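Local coordinates for protein amidohydrolase (Xanthomonas campestris pv. campestris, PDB 4DZH) that probably acts as a zinc-dependent deaminase of adenosine-type nucleosides such as 5'-methylthioadenosine, at residues A78-P83 / I313-C318; C135-Y140 / P224-T229; R156-A161 / S195-P200. All coordinates share one frame; numbering follows the deposited sequence.

Interaction 1: A78-P83 / I313-C318. With ZN (zinc ion), chain E; ZN (zinc ion), chain F.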
ATOM      1  N   ALA A  78      14.310   4.982  -6.984  1.00 13.92           N
ATOM      2  CA  ALA A  78      14.976   5.496  -8.180  1.00 16.06           C
ATOM      3  C   ALA A  78      14.344   6.756  -8.759  1.00 14.74           C
ATOM      4  O   ALA A  78      14.694   7.150  -9.903  1.00 15.39           O
ATOM      5  CB  ALA A  78      15.036   4.351  -9.249  1.00 17.35           C
ATOM      6  N   HIS A  79      13.438   7.421  -8.022  1.00 11.96           N
ATOM      7  CA  HIS A  79      12.940   8.736  -8.436  1.00 12.80           C
ATOM      8  C   HIS A  79      12.337   9.521  -7.287  1.00 13.57           C
ATOM      9  O   HIS A  79      11.233   9.232  -6.851  1.00 14.47           O
ATOM     10  CB  HIS A  79      11.872   8.623  -9.529  1.00 15.44           C
ATOM     11  CG  HIS A  79      11.454   9.960 -10.074  1.00 13.18           C
ATOM     12  ND1 HIS A  79      12.335  10.799 -10.723  1.00 14.77           N
ATOM     13  CD2 HIS A  79      10.282  10.641  -9.999  1.00 13.06           C
ATOM     14  CE1 HIS A  79      11.704  11.905 -11.089  1.00 12.30           C
ATOM     15  NE2 HIS A  79      10.452  11.840 -10.664  1.00 16.19           N
ATOM     16  N   THR A  80      13.078  10.519  -6.795  1.00 15.57           N
ATOM     17  CA  THR A  80      12.566  11.335  -5.686  1.00 14.88           C
ATOM     18  C   THR A  80      12.624  12.837  -5.950  1.00 14.06           C
ATOM     19  O   THR A  80      13.448  13.339  -6.720  1.00 15.45           O
ATOM     20  CB  THR A  80      13.332  11.060  -4.361  1.00 15.56           C
ATOM     21  OG1 THR A  80      14.745  11.276  -4.575  1.00 17.01           O
ATOM     22  CG2 THR A  80      13.104   9.595  -3.935  1.00 13.33           C
ATOM     23  N   HIS A  81      11.747  13.572  -5.264  1.00 12.73           N
ATOM     24  CA  HIS A  81      11.829  15.027  -5.131  1.00 15.61           C
ATOM     25  C   HIS A  81      11.708  15.252  -3.629  1.00 14.09           C
ATOM     26  O   HIS A  81      10.660  15.669  -3.137  1.00 13.78           O
ATOM     27  CB  HIS A  81      10.677  15.743  -5.868  1.00 14.14           C
ATOM     28  CG  HIS A  81      10.533  15.365  -7.315  1.00 16.23           C
ATOM     29  ND1 HIS A  81      11.502  15.657  -8.257  1.00 16.99           N
ATOM     30  CD2 HIS A  81       9.532  14.740  -7.977  1.00 16.30           C
ATOM     31  CE1 HIS A  81      11.106  15.221  -9.442  1.00 17.57           C
ATOM     32  NE2 HIS A  81       9.928  14.633  -9.292  1.00 10.91           N
ATOM     33  N   ASN A  82      12.773  14.929  -2.910  1.00 14.33           N
ATOM     34  CA  ASN A  82      12.603  14.715  -1.470  1.00 13.36           C
ATOM     35  C   ASN A  82      12.226  15.935  -0.575  1.00 14.58           C
ATOM     36  O   ASN A  82      11.528  15.750   0.429  1.00 16.62           O
ATOM     37  CB  ASN A  82      13.771  13.858  -0.904  1.00 12.40           C
ATOM     38  CG  ASN A  82      13.458  12.355  -0.938  1.00 12.27           C
ATOM     39  OD1 ASN A  82      12.283  11.922  -1.095  1.00 16.26           O
ATOM     40  ND2 ASN A  82      14.498  11.539  -0.743  1.00 13.10           N
ATOM     41  N   PRO A  83      12.626  17.156  -0.956  1.00 16.95           N
ATOM     42  CA  PRO A  83      12.153  18.302  -0.164  1.00 17.80           C
ATOM     43  C   PRO A  83      10.625  18.398  -0.140  1.00 19.27           C
ATOM     44  O   PRO A  83      10.069  19.043   0.734  1.00 18.87           O
ATOM     45  CB  PRO A  83      12.761  19.509  -0.892  1.00 15.55           C
ATOM     46  CG  PRO A  83      14.045  18.961  -1.451  1.00 17.13           C
ATOM     47  CD  PRO A  83      13.654  17.551  -1.933  1.00 15.81           C
ATOM     48  N   ILE A 313      12.166   1.185  -9.621  1.00 15.41           N
ATOM     49  CA  ILE A 313      10.945   1.629  -8.979  1.00 15.09           C
ATOM     50  C   ILE A 313      11.275   2.876  -8.161  1.00 13.76           C
ATOM     51  O   ILE A 313      12.332   2.956  -7.533  1.00 14.84           O
ATOM     52  CB  ILE A 313      10.368   0.500  -8.078  1.00 14.59           C
ATOM     53  CG1 ILE A 313       9.908  -0.674  -8.946  1.00 18.44           C
ATOM     54  CG2 ILE A 313       9.171   1.018  -7.217  1.00 13.46           C
ATOM     55  CD1 ILE A 313       9.494  -1.918  -8.173  1.00 19.83           C
ATOM     56  N   GLY A 314      10.390   3.859  -8.243  1.00 14.27           N
ATOM     57  CA  GLY A 314      10.549   5.085  -7.472  1.00 14.99           C
ATOM     58  C   GLY A 314       9.186   5.553  -6.941  1.00 13.52           C
ATOM     59  O   GLY A 314       8.105   5.125  -7.404  1.00 13.87           O
ATOM     60  N   THR A 315       9.198   6.477  -5.995  1.00 14.02           N
ATOM     61  CA  THR A 315       7.970   6.932  -5.344  1.00 12.87           C
ATOM     62  C   THR A 315       7.459   8.280  -5.903  1.00 12.88           C
ATOM     63  O   THR A 315       6.282   8.605  -5.686  1.00 13.87           O
ATOM     64  CB  THR A 315       8.113   7.062  -3.785  1.00 13.35           C
ATOM     65  OG1 THR A 315       9.191   7.972  -3.488  1.00 13.05           O
ATOM     66  CG2 THR A 315       8.375   5.680  -3.107  1.00 13.16           C
ATOM     67  N   ASP A 316       8.340   9.077  -6.529  1.00 14.14           N
ATOM     68  CA  ASP A 316       8.054  10.482  -6.845  1.00 12.43           C
ATOM     69  C   ASP A 316       7.933  11.215  -5.520  1.00 15.83           C
ATOM     70  O   ASP A 316       8.405  10.699  -4.481  1.00 17.02           O
ATOM     71  CB  ASP A 316       6.774  10.609  -7.737  1.00 10.37           C
ATOM     72  CG  ASP A 316       6.813  11.791  -8.726  1.00 16.33           C
ATOM     73  OD1 ASP A 316       7.834  12.474  -8.984  1.00 19.39           O
ATOM     74  OD2 ASP A 316       5.720  11.940  -9.323  1.00 15.80           O
ATOM     75  N   GLY A 317       7.283  12.356  -5.487  1.00 16.97           N
ATOM     76  CA  GLY A 317       7.267  13.211  -4.296  1.00 17.75           C
ATOM     77  C   GLY A 317       6.041  13.036  -3.412  1.00 20.32           C
ATOM     78  O   GLY A 317       5.027  12.455  -3.835  1.00 18.43           O
ATOM     79  N   CYS A 318       6.104  13.567  -2.180  1.00 15.26           N
ATOM     80  CA  CYS A 318       5.057  13.386  -1.196  1.00 15.93           C
ATOM     81  C   CYS A 318       3.831  14.269  -1.404  1.00 16.61           C
ATOM     82  O   CYS A 318       2.916  14.180  -0.607  1.00 15.28           O
ATOM     83  CB  CYS A 318       5.575  13.534   0.242  1.00 17.36           C
ATOM     84  SG  CYS A 318       6.711  12.192   0.695  1.00 19.33           S
TER
HETATM   85 ZN    ZN E 504       9.150  13.450 -10.673  1.00 17.64          ZN
HETATM   86 ZN    ZN F 505       5.932  13.601 -10.339  0.80 17.87          ZN
HETATM   87  O   HOH W   1      10.341  12.293  -3.041  1.00 15.94           O
HETATM   88  O   HOH W   2       8.822  13.917  -1.174  1.00 16.21           O
HETATM   89  O   HOH W   3       7.327  13.376 -11.546  1.00 18.19           O
HETATM   90  O   HOH W   4       4.366  13.959 -11.747  0.80 16.23           O
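His-79, His-81 and Asp-316 converge on one zinc ion, and there the contact is tightest. The imidazoles bind it through NE2, His-79 at 2.1 Å and His-81 at 2.0 Å, and Asp-316 OD1 binds at 2.4 Å; His-228 and a water are the remaining ligands. The Asp-316 carboxylate runs alongside the His-79 ring and presents OD1 at its edge, the two planes turned 35° apart; OD1 also lies at the edge of the His-81 ring. The two histidines reach the metal by different rotations, CG of His-79 standing anti to its backbone N (chi1 -174°) and that of His-81 beside it (chi1 -54°). ND1 of His-79 is held by His-226 and ND1 of His-81 by the carbonyl of Asn-139. This is the His-X-His pair at the end of the first barrel strand of the amidohydrolase fold, facing the aspartate that follows the eighth. Ala-78 N donates to Ile-313 O and Asp-316 N to His-79 O, each at 2.9 Å. From the carbonyl of Asp-316 onward, water joins the chains. One molecule links His-81 N, Asn-82 OD1 and Asp-316 O; another accepts from Cys-318 N and donates to His-81 O. Two waters bind the second zinc, one bridging both metals; Asp-316 OD2, hydrogen-bonded to Ser-290, binds this zinc at 2.0 Å and Asp-316 OD1 at 2.6 Å, linking the metals too.

Interaction 2: C135-Y140 / P224-T229. With ZN (zinc ion), chain E.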
ATOM      1  N   CYS A 135      19.132   4.298  -0.715  1.00 15.41           N
ATOM      2  CA  CYS A 135      19.696   5.033  -1.852  1.00 13.92           C
ATOM      3  C   CYS A 135      18.560   5.734  -2.611  1.00 12.74           C
ATOM      4  O   CYS A 135      17.470   5.161  -2.736  1.00 13.16           O
ATOM      5  CB  CYS A 135      20.371   4.018  -2.775  1.00 18.24           C
ATOM      6  SG  CYS A 135      21.368   4.740  -4.136  1.00 17.11           S
ATOM      7  N   VAL A 136      18.852   6.934  -3.145  1.00 12.82           N
ATOM      8  CA  VAL A 136      17.863   7.648  -3.942  1.00 13.40           C
ATOM      9  C   VAL A 136      18.477   8.150  -5.207  1.00 16.17           C
ATOM     10  O   VAL A 136      19.718   8.277  -5.304  1.00 15.69           O
ATOM     11  CB  VAL A 136      17.303   8.900  -3.219  1.00 17.87           C
ATOM     12  CG1 VAL A 136      16.426   8.473  -2.121  1.00 20.91           C
ATOM     13  CG2 VAL A 136      18.431   9.829  -2.709  1.00 17.31           C
ATOM     14  N   ASN A 137      17.579   8.401  -6.167  1.00 14.29           N
ATOM     15  CA  ASN A 137      17.907   9.117  -7.400  1.00 13.42           C
ATOM     16  C   ASN A 137      17.149  10.425  -7.272  1.00 15.32           C
ATOM     17  O   ASN A 137      15.954  10.508  -7.643  1.00 16.44           O
ATOM     18  CB  ASN A 137      17.376   8.341  -8.588  1.00 14.40           C
ATOM     19  CG  ASN A 137      17.812   8.924  -9.911  1.00 16.62           C
ATOM     20  OD1 ASN A 137      18.796   9.669 -10.006  1.00 18.09           O
ATOM     21  ND2 ASN A 137      17.131   8.517 -10.956  1.00 15.84           N
ATOM     22  N   GLU A 138      17.852  11.443  -6.748  1.00 15.34           N
ATOM     23  CA  GLU A 138      17.244  12.711  -6.357  1.00 13.71           C
ATOM     24  C   GLU A 138      17.141  13.694  -7.526  1.00 14.07           C
ATOM     25  O   GLU A 138      18.028  13.791  -8.375  1.00 17.23           O
ATOM     26  CB  GLU A 138      18.133  13.362  -5.275  1.00 16.49           C
ATOM     27  CG  GLU A 138      17.486  14.582  -4.617  1.00 16.53           C
ATOM     28  CD  GLU A 138      16.131  14.281  -3.955  1.00 16.49           C
ATOM     29  OE1 GLU A 138      15.946  13.258  -3.208  1.00 17.15           O
ATOM     30  OE2 GLU A 138      15.252  15.127  -4.134  1.00 18.16           O
ATOM     31  N   ASN A 139      16.031  14.453  -7.546  1.00 13.29           N
ATOM     32  CA  ASN A 139      15.819  15.375  -8.656  1.00 16.54           C
ATOM     33  C   ASN A 139      15.196  16.656  -8.088  1.00 15.20           C
ATOM     34  O   ASN A 139      13.976  16.748  -7.961  1.00 16.03           O
ATOM     35  CB  ASN A 139      14.875  14.652  -9.640  1.00 15.36           C
ATOM     36  CG  ASN A 139      14.641  15.402 -10.926  1.00 22.13           C
ATOM     37  OD1 ASN A 139      14.783  16.600 -10.995  1.00 22.72           O
ATOM     38  ND2 ASN A 139      14.209  14.667 -11.967  1.00 24.64           N
ATOM     39  N   TYR A 140      16.028  17.619  -7.673  1.00 14.84           N
ATOM     40  CA  TYR A 140      15.485  18.847  -7.085  1.00 18.32           C
ATOM     41  C   TYR A 140      16.464  20.031  -7.189  1.00 19.64           C
ATOM     42  O   TYR A 140      17.683  19.852  -7.451  1.00 16.96           O
ATOM     43  CB  TYR A 140      15.050  18.682  -5.627  1.00 16.18           C
ATOM     44  CG  TYR A 140      13.826  19.550  -5.266  1.00 20.18           C
ATOM     45  CD1 TYR A 140      12.552  19.255  -5.787  1.00 21.94           C
ATOM     46  CD2 TYR A 140      13.958  20.678  -4.437  1.00 21.64           C
ATOM     47  CE1 TYR A 140      11.473  20.025  -5.469  1.00 23.22           C
ATOM     48  CE2 TYR A 140      12.874  21.464  -4.132  1.00 23.00           C
ATOM     49  CZ  TYR A 140      11.633  21.133  -4.639  1.00 26.48           C
ATOM     50  OH  TYR A 140      10.526  21.906  -4.325  1.00 30.30           O
ATOM     51  N   PRO A 224      25.026  10.270 -15.748  1.00 25.40           N
ATOM     52  CA  PRO A 224      23.727   9.846 -16.281  1.00 23.32           C
ATOM     53  C   PRO A 224      22.807  11.042 -16.564  1.00 21.17           C
ATOM     54  O   PRO A 224      23.129  12.158 -16.127  1.00 22.31           O
ATOM     55  CB  PRO A 224      23.151   9.000 -15.132  1.00 22.92           C
ATOM     56  CG  PRO A 224      24.337   8.587 -14.337  1.00 24.53           C
ATOM     57  CD  PRO A 224      25.270   9.741 -14.398  1.00 23.16           C
ATOM     58  N   VAL A 225      21.720  10.812 -17.305  1.00 23.29           N
ATOM     59  CA  VAL A 225      20.719  11.834 -17.616  1.00 24.39           C
ATOM     60  C   VAL A 225      19.369  11.381 -17.047  1.00 21.24           C
ATOM     61  O   VAL A 225      18.830  10.395 -17.480  1.00 23.24           O
ATOM     62  CB  VAL A 225      20.631  12.046 -19.156  1.00 22.72           C
ATOM     63  CG1 VAL A 225      19.563  13.056 -19.496  1.00 23.71           C
ATOM     64  CG2 VAL A 225      21.999  12.475 -19.700  1.00 23.11           C
ATOM     65  N   HIS A 226      18.825  12.120 -16.072  1.00 18.69           N
ATOM     66  CA  HIS A 226      17.606  11.719 -15.331  1.00 20.95           C
ATOM     67  C   HIS A 226      16.426  12.572 -15.812  1.00 20.42           C
ATOM     68  O   HIS A 226      16.380  13.767 -15.504  1.00 19.60           O
ATOM     69  CB  HIS A 226      17.889  12.026 -13.853  1.00 17.31           C
ATOM     70  CG  HIS A 226      16.787  11.663 -12.893  1.00 15.37           C
ATOM     71  ND1 HIS A 226      16.933  11.827 -11.519  1.00 18.45           N
ATOM     72  CD2 HIS A 226      15.532  11.192 -13.076  1.00 15.84           C
ATOM     73  CE1 HIS A 226      15.824  11.448 -10.912  1.00 14.88           C
ATOM     74  NE2 HIS A 226      14.953  11.059 -11.831  1.00 15.37           N
ATOM     75  N   LEU A 227      15.477  11.975 -16.544  1.00 18.14           N
ATOM     76  CA  LEU A 227      14.477  12.750 -17.287  1.00 19.40           C
ATOM     77  C   LEU A 227      13.056  12.213 -17.152  1.00 17.73           C
ATOM     78  O   LEU A 227      12.776  11.061 -17.532  1.00 19.92           O
ATOM     79  CB  LEU A 227      14.857  12.764 -18.762  1.00 20.67           C
ATOM     80  CG  LEU A 227      13.907  13.393 -19.773  1.00 20.76           C
ATOM     81  CD1 LEU A 227      13.877  14.874 -19.549  1.00 20.98           C
ATOM     82  CD2 LEU A 227      14.398  13.097 -21.224  1.00 28.58           C
ATOM     83  N   HIS A 228      12.134  13.036 -16.656  1.00 19.45           N
ATOM     84  CA  HIS A 228      10.710  12.695 -16.790  1.00 18.51           C
ATOM     85  C   HIS A 228      10.345  12.529 -18.259  1.00 19.49           C
ATOM     86  O   HIS A 228      10.462  13.501 -19.023  1.00 20.75           O
ATOM     87  CB  HIS A 228       9.796  13.772 -16.202  1.00 18.73           C
ATOM     88  CG  HIS A 228      10.001  14.056 -14.744  1.00 17.27           C
ATOM     89  ND1 HIS A 228      10.515  15.255 -14.310  1.00 18.67           N
ATOM     90  CD2 HIS A 228       9.650  13.368 -13.627  1.00 20.20           C
ATOM     91  CE1 HIS A 228      10.514  15.278 -12.988  1.00 18.14           C
ATOM     92  NE2 HIS A 228       9.997  14.148 -12.544  1.00 15.09           N
ATOM     93  N   THR A 229       9.871  11.350 -18.656  1.00 20.01           N
ATOM     94  CA  THR A 229       9.658  11.068 -20.089  1.00 20.59           C
ATOM     95  C   THR A 229       8.322  10.369 -20.360  1.00 23.29           C
ATOM     96  O   THR A 229       8.047   9.292 -19.810  1.00 19.89           O
ATOM     97  CB  THR A 229      10.788  10.164 -20.612  1.00 19.10           C
ATOM     98  OG1 THR A 229      12.068  10.716 -20.285  1.00 23.47           O
ATOM     99  CG2 THR A 229      10.715   9.988 -22.165  1.00 21.62           C
TER
HETATM  100 ZN    ZN E 504       9.150  13.450 -10.673  1.00 17.64          ZN
HETATM  101  O   HOH W   5      19.503  12.265 -10.384  1.00 17.70           O
HETATM  102  O   HOH W   6      13.806  14.943 -14.800  1.00 20.90           O
HETATM  103  O   HOH W   3       7.327  13.376 -11.546  1.00 18.19           O
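His-226 lies sandwiched between the side-chain amides of Asn-137 and Asn-139, inside the barrel where the second and fifth strands of the amidohydrolase TIM barrel face one another. The strand axes cross at 71° and come no nearer than 9.0 Å, so side chains and waters span the gap. Asn-137 and His-226 arrive from opposite directions and meet nearly flat: their planes are 21° apart, and Asn-137 ND2 sits 3.2 Å above the ring plane, over its centre. That nitrogen is hydrogen-bonded to Ala-78 O and lies over the ring face without hydrogen-bonding to it. Asn-139 covers the opposite face at a steeper tilt, 63° between planes, with CB 3.6 Å from His-226 CE1 and ND2 over the ring centre. First torsions near 180° extend all three side chains into the space between the strands. Through His-79, His-226 gives second-shell support to the zinc site, while its ND1 meets a water that donates to Asn-137 OD1 and Glu-138 O. Two residues along the strand, His-228 binds the zinc through NE2 at 2.2 Å, with ND1 held by His-201 O, and its backbone N shares with Asn-139 ND2 a second water, which lies 2.9 Å from that ND2.

Interaction 3: R156-A161 / S195-P200; sequences RALVGA and STAFAP
Leu-158 and Val-159 run beside Ser-195, Thr-196 and Ala-197 in a parallel ladder that pairs Leu-158 with Ser-195 and ends with Ala-161 beside Phe-198. Five backbone hydrogen bonds close it, from Ser-195 N to Ala-157 O at one end to Ala-199 N to Ala-161 O, 2.8 Å, at the other. Short CA contacts to carbonyl oxygens, such as Thr-196 CA to Val-159 O at 3.3 Å, lie between these bonds.

The side chain of Leu-158 leaves on the face it shares with Ser-195 and Ala-197. From CB, which makes no close approach to the partner strand, the chain continues fully extended (chi1 178°), and this brings Leu-158 CG to 3.9 Å from Ala-197 CB. The branches then diverge. Leu-158 CD1 leans over the neighbouring strand, 3.6 Å from Thr-196 O, and fills the notch between Ser-195 CB and Ala-197 CB, each 3.9 Å away. CD2 grazes the same Ala-197 methyl and turns to the other flanking strand. There Leu-158 CD2 lies 3.4 Å from Asn-137 OD1. Gly-160 follows on this face, and its CA lies 4.1 Å from Ala-199 CB, in van der Waals contact.

On the reverse face, Ala-161, Thr-196 and Phe-198 pack against helix 174-188, with Phe-198 reaching helix 208-221 as well. Strand 156-163, helix 174-188 and strand 194-200 thus form one beta-alpha-beta crossover, the repeating unit of a TIM barrel, here supplying its third and fourth strands.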
ATOM      1  N   ARG A 156      23.179   7.108   0.633  1.00 15.10           N
ATOM      2  CA  ARG A 156      23.663   7.036  -0.745  1.00 16.39           C
ATOM      3  C   ARG A 156      22.725   7.748  -1.723  1.00 15.40           C
ATOM      4  O   ARG A 156      21.503   7.639  -1.635  1.00 15.82           O
ATOM      5  CB  ARG A 156      23.824   5.571  -1.152  1.00 14.99           C
ATOM      6  CG  ARG A 156      24.730   5.373  -2.389  1.00 17.52           C
ATOM      7  CD  ARG A 156      24.924   3.887  -2.651  1.00 17.51           C
ATOM      8  NE  ARG A 156      25.494   3.223  -1.486  1.00 17.58           N
ATOM      9  CZ  ARG A 156      26.789   3.266  -1.161  1.00 17.87           C
ATOM     10  NH1 ARG A 156      27.656   3.980  -1.895  1.00 21.41           N
ATOM     11  NH2 ARG A 156      27.221   2.617  -0.087  1.00 19.97           N
ATOM     12  N   ALA A 157      23.306   8.460  -2.680  1.00 15.48           N
ATOM     13  CA  ALA A 157      22.451   9.176  -3.624  1.00 15.14           C
ATOM     14  C   ALA A 157      23.121   9.441  -4.942  1.00 15.91           C
ATOM     15  O   ALA A 157      24.296   9.807  -5.011  1.00 17.03           O
ATOM     16  CB  ALA A 157      22.038  10.513  -3.022  1.00 17.07           C
ATOM     17  N   LEU A 158      22.311   9.338  -5.982  1.00 12.55           N
ATOM     18  CA  LEU A 158      22.657   9.948  -7.290  1.00 15.77           C
ATOM     19  C   LEU A 158      21.879  11.256  -7.301  1.00 15.98           C
ATOM     20  O   LEU A 158      20.624  11.236  -7.223  1.00 16.51           O
ATOM     21  CB  LEU A 158      22.200   9.030  -8.437  1.00 16.05           C
ATOM     22  CG  LEU A 158      22.469   9.614  -9.845  1.00 16.15           C
ATOM     23  CD1 LEU A 158      23.955   9.874 -10.099  1.00 18.23           C
ATOM     24  CD2 LEU A 158      21.920   8.699 -10.944  1.00 17.40           C
ATOM     25  N   VAL A 159      22.594  12.382  -7.313  1.00 16.15           N
ATOM     26  CA  VAL A 159      21.964  13.691  -7.113  1.00 15.82           C
ATOM     27  C   VAL A 159      21.917  14.420  -8.430  1.00 15.93           C
ATOM     28  O   VAL A 159      22.949  14.594  -9.093  1.00 17.24           O
ATOM     29  CB  VAL A 159      22.738  14.530  -6.076  1.00 16.32           C
ATOM     30  CG1 VAL A 159      22.133  15.933  -5.967  1.00 17.99           C
ATOM     31  CG2 VAL A 159      22.700  13.843  -4.719  1.00 17.14           C
ATOM     32  N   GLY A 160      20.718  14.814  -8.830  1.00 13.23           N
ATOM     33  CA  GLY A 160      20.596  15.468 -10.126  1.00 18.53           C
ATOM     34  C   GLY A 160      20.700  16.982 -10.099  1.00 17.50           C
ATOM     35  O   GLY A 160      20.125  17.640  -9.216  1.00 19.92           O
ATOM     36  N   ALA A 161      21.365  17.529 -11.110  1.00 17.32           N
ATOM     37  CA  ALA A 161      21.450  18.963 -11.305  1.00 18.82           C
ATOM     38  C   ALA A 161      20.339  19.335 -12.289  1.00 18.08           C
ATOM     39  O   ALA A 161      20.361  18.947 -13.463  1.00 21.51           O
ATOM     40  CB  ALA A 161      22.852  19.328 -11.899  1.00 18.99           C
ATOM     41  N   SER A 195      27.081  10.473  -6.075  1.00 18.00           N
ATOM     42  CA  SER A 195      27.403  10.711  -7.479  1.00 19.60           C
ATOM     43  C   SER A 195      26.408  11.726  -8.054  1.00 19.52           C
ATOM     44  O   SER A 195      25.363  12.036  -7.430  1.00 17.50           O
ATOM     45  CB  SER A 195      27.379   9.407  -8.284  1.00 22.39           C
ATOM     46  OG  SER A 195      28.404   8.529  -7.836  1.00 24.74           O
ATOM     47  N   THR A 196      26.723  12.228  -9.246  1.00 20.83           N
ATOM     48  CA  THR A 196      25.925  13.304  -9.799  1.00 19.78           C
ATOM     49  C   THR A 196      25.389  12.969 -11.180  1.00 19.71           C
ATOM     50  O   THR A 196      25.985  12.174 -11.915  1.00 20.39           O
ATOM     51  CB  THR A 196      26.712  14.621  -9.871  1.00 22.10           C
ATOM     52  OG1 THR A 196      27.826  14.495 -10.776  1.00 22.14           O
ATOM     53  CG2 THR A 196      27.215  15.025  -8.464  1.00 21.60           C
ATOM     54  N   ALA A 197      24.256  13.581 -11.520  1.00 17.61           N
ATOM     55  CA  ALA A 197      23.625  13.338 -12.831  1.00 18.59           C
ATOM     56  C   ALA A 197      23.073  14.652 -13.349  1.00 20.02           C
ATOM     57  O   ALA A 197      22.905  15.594 -12.577  1.00 19.85           O
ATOM     58  CB  ALA A 197      22.449  12.348 -12.667  1.00 20.71           C
ATOM     59  N   PHE A 198      22.837  14.738 -14.661  1.00 20.60           N
ATOM     60  CA  PHE A 198      22.038  15.823 -15.181  1.00 19.82           C
ATOM     61  C   PHE A 198      20.576  15.468 -15.036  1.00 18.85           C
ATOM     62  O   PHE A 198      20.187  14.323 -15.270  1.00 20.38           O
ATOM     63  CB  PHE A 198      22.363  16.050 -16.639  1.00 18.62           C
ATOM     64  CG  PHE A 198      23.628  16.860 -16.852  1.00 23.75           C
ATOM     65  CD1 PHE A 198      23.607  18.253 -16.717  1.00 24.78           C
ATOM     66  CD2 PHE A 198      24.837  16.231 -17.153  1.00 26.64           C
ATOM     67  CE1 PHE A 198      24.771  19.001 -16.897  1.00 27.93           C
ATOM     68  CE2 PHE A 198      26.003  16.970 -17.334  1.00 28.17           C
ATOM     69  CZ  PHE A 198      25.983  18.352 -17.218  1.00 24.78           C
ATOM     70  N   ALA A 199      19.762  16.454 -14.674  1.00 17.93           N
ATOM     71  CA  ALA A 199      18.331  16.258 -14.547  1.00 17.46           C
ATOM     72  C   ALA A 199      17.558  17.296 -15.362  1.00 19.08           C
ATOM     73  O   ALA A 199      16.896  18.181 -14.794  1.00 19.09           O
ATOM     74  CB  ALA A 199      17.905  16.305 -13.071  1.00 17.39           C
ATOM     75  N   PRO A 200      17.613  17.186 -16.690  1.00 20.38           N
ATOM     76  CA  PRO A 200      16.684  18.046 -17.428  1.00 19.22           C
ATOM     77  C   PRO A 200      15.237  17.728 -17.007  1.00 19.22           C
ATOM     78  O   PRO A 200      14.861  16.560 -16.789  1.00 20.63           O
ATOM     79  CB  PRO A 200      16.947  17.663 -18.882  1.00 21.81           C
ATOM     80  CG  PRO A 200      17.413  16.211 -18.826  1.00 21.24           C
ATOM     81  CD  PRO A 200      18.270  16.187 -17.538  1.00 22.26           C
TER

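In the fold
All three contacts are buried; what separates them is their position on the barrel. Interaction 3 is wall, an unbroken backbone ladder lined mostly with small or apolar side chains. Interactions 1 and 2 reach inward and are polar, sharing one zinc and the water that bridges the metals; interaction 1 adds two direct backbone bonds, whereas interaction 2 has water bridges and amides laid over the two ring faces. Neighbouring strands stitch the set together: Thr-80 OG1 meets Glu-138 OE1 between interactions 1 and 2, and Glu-138 N meets Leu-158 O between 2 and 3. His-226 N likewise approaches Phe-198 O at 2.7 Å. Interactions 1 and 3 do not touch, their centres lying about 13 Å apart.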